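Local atomic coordinates of Endoglucanase(Endo-1,4-beta-glucanase)protein (Pseudomonas stutzeri, PDB entry 6R2J), a protein that probably hydrolyses beta-1,4-glucosidic bonds in cellulose-like glucans as a family 5 endoglucanase, and binds cellobiose. Residues I27-Y38 and F57-H66. Sequence-based numbering, arbitrary orientation.
Sequences ITPGKNGTHYFY and FPFIWERVQH
Arg-63 reaches into the loop 27-38 and illustrates how one guanidinium group can tie an irregular loop to a barrel through the loop's own backbone carbonyls. Two hydrogen bonds cross the contact: NE of Arg-63 gives a fairly straight one to Pro-29 O (2.9 Å), close to the guanidinium plane, and NH2 of Arg-63 a more bent one to Ile-27 O (2.8 Å, N-H...O 134°). NH1 turns to the carbonyls of Phe-23 and Ala-21, earlier in the same loop. Were Arg-63 cut back to an alanine, the carbonyls of Ile-27 and Pro-29 would probably lose these donors, and Tyr-36 the group lying on its face.

Two CH-pi contacts follow. The side chain of Arg-63, extended from CG to NE, passes with CD over one Tyr-36 face, 3.8 Å from the centroid; Tyr-36 CD2 and Ile-60 CD1 sandwich the guanidinium. Pro-29, after a cis peptide bond, sets CG over the His-66 ring, 4.0 Å from its centroid.

The rings of Tyr-38 and Phe-57 make an apolar, oblique contact (CE2 to CE2, 3.6 Å). The hydroxyls of Tyr-36 and Tyr-38 hydrogen-bond to NE2 and OE1 of Gln-76, respectively. This is the first beta-alpha loop of a TIM barrel, fastened to the end of the second strand, 54-59, and the short helix beyond.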
loop_
_atom_site.group_PDB
_atom_site.type_symbol
_atom_site.label_atom_id
_atom_site.label_comp_id
_atom_site.label_asym_id
_atom_site.label_seq_id
_atom_site.Cartn_x
_atom_site.Cartn_y
_atom_site.Cartn_z
ATOM N N ILE A 27 18.335 0.260 -9.942
ATOM C CA ILE A 27 19.198 1.425 -10.074
ATOM C C ILE A 27 19.155 2.157 -8.734
ATOM O O ILE A 27 18.199 2.890 -8.431
ATOM C CB ILE A 27 18.797 2.313 -11.264
ATOM C CG1 ILE A 27 18.703 1.452 -12.534
ATOM C CG2 ILE A 27 19.818 3.471 -11.467
ATOM C CD1 ILE A 27 18.238 2.184 -13.762
ATOM N N THR A 28 20.199 1.948 -7.911
ATOM C CA THR A 28 20.326 2.685 -6.666
ATOM C C THR A 28 21.669 3.396 -6.598
ATOM O O THR A 28 22.699 2.828 -6.981
ATOM C CB THR A 28 20.176 1.779 -5.450
ATOM O OG1 THR A 28 21.202 0.773 -5.456
ATOM C CG2 THR A 28 18.796 1.139 -5.500
ATOM N N PRO A 29 21.692 4.622 -6.084
ATOM C CA PRO A 29 20.491 5.335 -5.620
ATOM C C PRO A 29 19.644 5.834 -6.800
ATOM O O PRO A 29 18.433 6.126 -6.656
ATOM C CB PRO A 29 21.050 6.485 -4.786
ATOM C CG PRO A 29 22.474 6.629 -5.233
ATOM C CD PRO A 29 22.945 5.296 -5.716
ATOM N N GLY A 30 20.267 5.891 -7.974
ATOM C CA GLY A 30 19.604 6.514 -9.095
ATOM C C GLY A 30 19.413 8.009 -8.870
ATOM O O GLY A 30 19.811 8.580 -7.849
ATOM N N LYS A 31 18.775 8.661 -9.847
ATOM C CA LYS A 31 18.506 10.083 -9.757
ATOM C C LYS A 31 17.006 10.373 -9.823
ATOM O O LYS A 31 16.300 9.845 -10.680
ATOM C CB LYS A 31 19.196 10.837 -10.895
ATOM C CG LYS A 31 20.700 10.855 -10.809
ATOM C CD LYS A 31 21.281 11.657 -11.946
ATOM C CE LYS A 31 20.802 11.255 -13.322
ATOM N NZ LYS A 31 21.281 12.204 -14.400
ATOM N N ASN A 32 16.532 11.202 -8.909
ATOM C CA ASN A 32 15.182 11.725 -9.028
ATOM C C ASN A 32 15.044 12.460 -10.351
ATOM O O ASN A 32 15.912 13.244 -10.750
ATOM C CB ASN A 32 14.917 12.664 -7.847
ATOM C CG ASN A 32 13.544 13.245 -7.866
ATOM O OD1 ASN A 32 12.622 12.683 -8.464
ATOM N ND2 ASN A 32 13.377 14.368 -7.166
ATOM N N GLY A 33 13.952 12.185 -11.038
ATOM C CA GLY A 33 13.690 12.810 -12.317
ATOM C C GLY A 33 14.143 12.002 -13.518
ATOM O O GLY A 33 13.790 12.349 -14.662
ATOM N N THR A 34 14.924 10.949 -13.300
ATOM C CA THR A 34 15.411 10.105 -14.376
ATOM C C THR A 34 14.926 8.683 -14.164
ATOM O O THR A 34 14.217 8.148 -15.010
ATOM C CB THR A 34 16.940 10.132 -14.388
ATOM O OG1 THR A 34 17.392 11.477 -14.529
ATOM C CG2 THR A 34 17.465 9.280 -15.515
ATOM N N HIS A 35 15.296 8.074 -13.038
ATOM C CA HIS A 35 14.993 6.695 -12.709
ATOM C C HIS A 35 13.749 6.559 -11.866
ATOM O O HIS A 35 13.038 5.563 -11.985
ATOM C CB HIS A 35 16.183 6.085 -11.971
ATOM C CG HIS A 35 17.475 6.282 -12.695
ATOM N ND1 HIS A 35 18.470 7.114 -12.229
ATOM C CD2 HIS A 35 17.934 5.765 -13.858
ATOM C CE1 HIS A 35 19.486 7.104 -13.073
ATOM N NE2 HIS A 35 19.177 6.308 -14.083
ATOM N N TYR A 36 13.467 7.552 -11.042
ATOM C CA TYR A 36 12.273 7.578 -10.225
ATOM C C TYR A 36 11.796 9.021 -10.173
ATOM O O TYR A 36 12.465 9.942 -10.644
ATOM C CB TYR A 36 12.523 6.993 -8.831
ATOM C CG TYR A 36 13.487 7.807 -7.969
ATOM C CD1 TYR A 36 13.031 8.875 -7.206
ATOM C CD2 TYR A 36 14.856 7.515 -7.928
ATOM C CE1 TYR A 36 13.877 9.605 -6.434
ATOM C CE2 TYR A 36 15.706 8.250 -7.153
ATOM C CZ TYR A 36 15.215 9.300 -6.400
ATOM O OH TYR A 36 16.061 10.039 -5.602
ATOM N N PHE A 37 10.600 9.200 -9.634
ATOM C CA PHE A 37 9.888 10.463 -9.726
ATOM C C PHE A 37 9.025 10.601 -8.482
ATOM O O PHE A 37 8.514 9.626 -7.943
ATOM C CB PHE A 37 8.935 10.534 -10.942
ATOM C CG PHE A 37 9.504 9.946 -12.176
ATOM C CD1 PHE A 37 10.527 10.590 -12.822
ATOM C CD2 PHE A 37 9.067 8.727 -12.665
ATOM C CE1 PHE A 37 11.100 10.051 -13.948
ATOM C CE2 PHE A 37 9.653 8.180 -13.763
ATOM C CZ PHE A 37 10.646 8.849 -14.421
ATOM N N TYR A 38 8.849 11.797 -8.076
ATOM C CA TYR A 38 7.942 12.227 -7.028
ATOM C C TYR A 38 6.791 13.063 -7.602
ATOM O O TYR A 38 6.948 13.785 -8.587
ATOM C CB TYR A 38 8.737 13.028 -5.988
ATOM C CG TYR A 38 9.317 12.132 -4.909
ATOM C CD1 TYR A 38 10.425 11.354 -5.147
ATOM C CD2 TYR A 38 8.722 12.046 -3.657
ATOM C CE1 TYR A 38 10.945 10.533 -4.156
ATOM C CE2 TYR A 38 9.223 11.219 -2.661
ATOM C CZ TYR A 38 10.337 10.471 -2.899
ATOM O OH TYR A 38 10.820 9.647 -1.897
ATOM N N PHE A 57 1.905 5.442 -0.746
ATOM C CA PHE A 57 3.051 5.994 -1.463
ATOM C C PHE A 57 4.299 5.140 -1.310
ATOM O O PHE A 57 4.985 5.228 -0.274
ATOM C CB PHE A 57 3.332 7.425 -1.019
ATOM C CG PHE A 57 4.346 8.103 -1.880
ATOM C CD1 PHE A 57 3.990 8.544 -3.145
ATOM C CD2 PHE A 57 5.656 8.238 -1.474
ATOM C CE1 PHE A 57 4.906 9.164 -3.995
ATOM C CE2 PHE A 57 6.599 8.829 -2.341
ATOM C CZ PHE A 57 6.210 9.308 -3.585
ATOM N N PRO A 58 4.653 4.328 -2.326
ATOM C CA PRO A 58 5.894 3.536 -2.250
ATOM C C PRO A 58 7.175 4.379 -2.352
ATOM O O PRO A 58 7.272 5.341 -3.128
ATOM C CB PRO A 58 5.775 2.551 -3.429
ATOM C CG PRO A 58 4.298 2.546 -3.803
ATOM C CD PRO A 58 3.795 3.934 -3.472
ATOM N N PHE A 59 8.170 3.977 -1.561
ATOM C CA PHE A 59 9.539 4.450 -1.622
ATOM C C PHE A 59 10.396 3.221 -1.331
ATOM O O PHE A 59 9.891 2.156 -0.909
ATOM C CB PHE A 59 9.710 5.614 -0.651
ATOM C CG PHE A 59 9.722 5.183 0.773
ATOM C CD1 PHE A 59 8.539 4.947 1.439
ATOM C CD2 PHE A 59 10.933 4.919 1.423
ATOM C CE1 PHE A 59 8.548 4.510 2.754
ATOM C CE2 PHE A 59 10.963 4.471 2.713
ATOM C CZ PHE A 59 9.772 4.285 3.399
ATOM N N ILE A 60 11.707 3.342 -1.563
ATOM C CA ILE A 60 12.601 2.239 -1.230
ATOM C C ILE A 60 13.613 2.638 -0.163
ATOM O O ILE A 60 14.085 3.779 -0.095
ATOM C CB ILE A 60 13.255 1.546 -2.451
ATOM C CG1 ILE A 60 14.136 2.522 -3.236
ATOM C CG2 ILE A 60 12.139 0.897 -3.343
ATOM C CD1 ILE A 60 14.898 1.851 -4.365
ATOM N N TRP A 61 13.950 1.667 0.668
ATOM C CA TRP A 61 14.924 1.876 1.735
ATOM C C TRP A 61 16.272 2.353 1.176
ATOM O O TRP A 61 16.895 3.274 1.726
ATOM C CB TRP A 61 15.000 0.573 2.549
ATOM C CG TRP A 61 15.912 0.545 3.703
ATOM C CD1 TRP A 61 16.717 1.558 4.181
ATOM C CD2 TRP A 61 16.151 -0.593 4.535
ATOM N NE1 TRP A 61 17.451 1.098 5.246
ATOM C CE2 TRP A 61 17.115 -0.210 5.496
ATOM C CE3 TRP A 61 15.645 -1.907 4.557
ATOM C CZ2 TRP A 61 17.572 -1.082 6.469
ATOM C CZ3 TRP A 61 16.123 -2.774 5.510
ATOM C CH2 TRP A 61 17.089 -2.361 6.450
ATOM N N GLU A 62 16.685 1.800 0.028
ATOM C CA GLU A 62 17.990 2.108 -0.547
ATOM C C GLU A 62 18.138 3.582 -0.909
ATOM O O GLU A 62 19.263 4.076 -1.003
ATOM C CB GLU A 62 18.209 1.225 -1.778
ATOM C CG GLU A 62 18.411 -0.259 -1.453
ATOM C CD GLU A 62 17.104 -1.073 -1.399
ATOM O OE1 GLU A 62 16.014 -0.472 -1.425
ATOM O OE2 GLU A 62 17.170 -2.324 -1.315
ATOM N N ARG A 63 17.048 4.297 -1.118
ATOM C CA ARG A 63 17.135 5.710 -1.441
ATOM C C ARG A 63 17.050 6.598 -0.208
ATOM O O ARG A 63 17.479 7.755 -0.291
ATOM C CB ARG A 63 16.089 6.070 -2.519
ATOM C CG ARG A 63 16.430 5.492 -3.888
ATOM C CD ARG A 63 15.327 5.634 -4.936
ATOM N NE ARG A 63 15.794 5.062 -6.211
ATOM C CZ ARG A 63 15.052 4.392 -7.099
ATOM N NH1 ARG A 63 13.766 4.205 -6.904
ATOM N NH2 ARG A 63 15.609 3.925 -8.217
ATOM N N VAL A 64 16.462 6.109 0.900
ATOM C CA VAL A 64 16.474 6.863 2.166
ATOM C C VAL A 64 17.748 6.585 2.954
ATOM O O VAL A 64 18.164 7.425 3.762
ATOM C CB VAL A 64 15.245 6.682 3.091
ATOM C CG1 VAL A 64 13.979 7.211 2.410
ATOM C CG2 VAL A 64 15.133 5.227 3.554
ATOM N N GLN A 65 18.349 5.405 2.767
ATOM C CA GLN A 65 19.597 5.025 3.429
ATOM C C GLN A 65 20.451 4.272 2.409
ATOM O O GLN A 65 20.236 3.084 2.150
ATOM C CB GLN A 65 19.334 4.193 4.679
ATOM C CG GLN A 65 20.575 4.053 5.562
ATOM C CD GLN A 65 20.290 3.327 6.863
ATOM O OE1 GLN A 65 19.457 2.431 6.902
ATOM N NE2 GLN A 65 20.958 3.728 7.936
ATOM N N HIS A 66 21.453 4.948 1.850
ATOM C CA HIS A 66 22.249 4.312 0.806
ATOM C C HIS A 66 23.040 3.108 1.318
ATOM O O HIS A 66 23.362 2.199 0.546
ATOM C CB HIS A 66 23.239 5.319 0.206
ATOM C CG HIS A 66 22.600 6.374 -0.645
ATOM N ND1 HIS A 66 23.329 7.331 -1.322
ATOM C CD2 HIS A 66 21.300 6.642 -0.903
ATOM C CE1 HIS A 66 22.504 8.133 -1.971
ATOM N NE2 HIS A 66 21.266 7.747 -1.720
#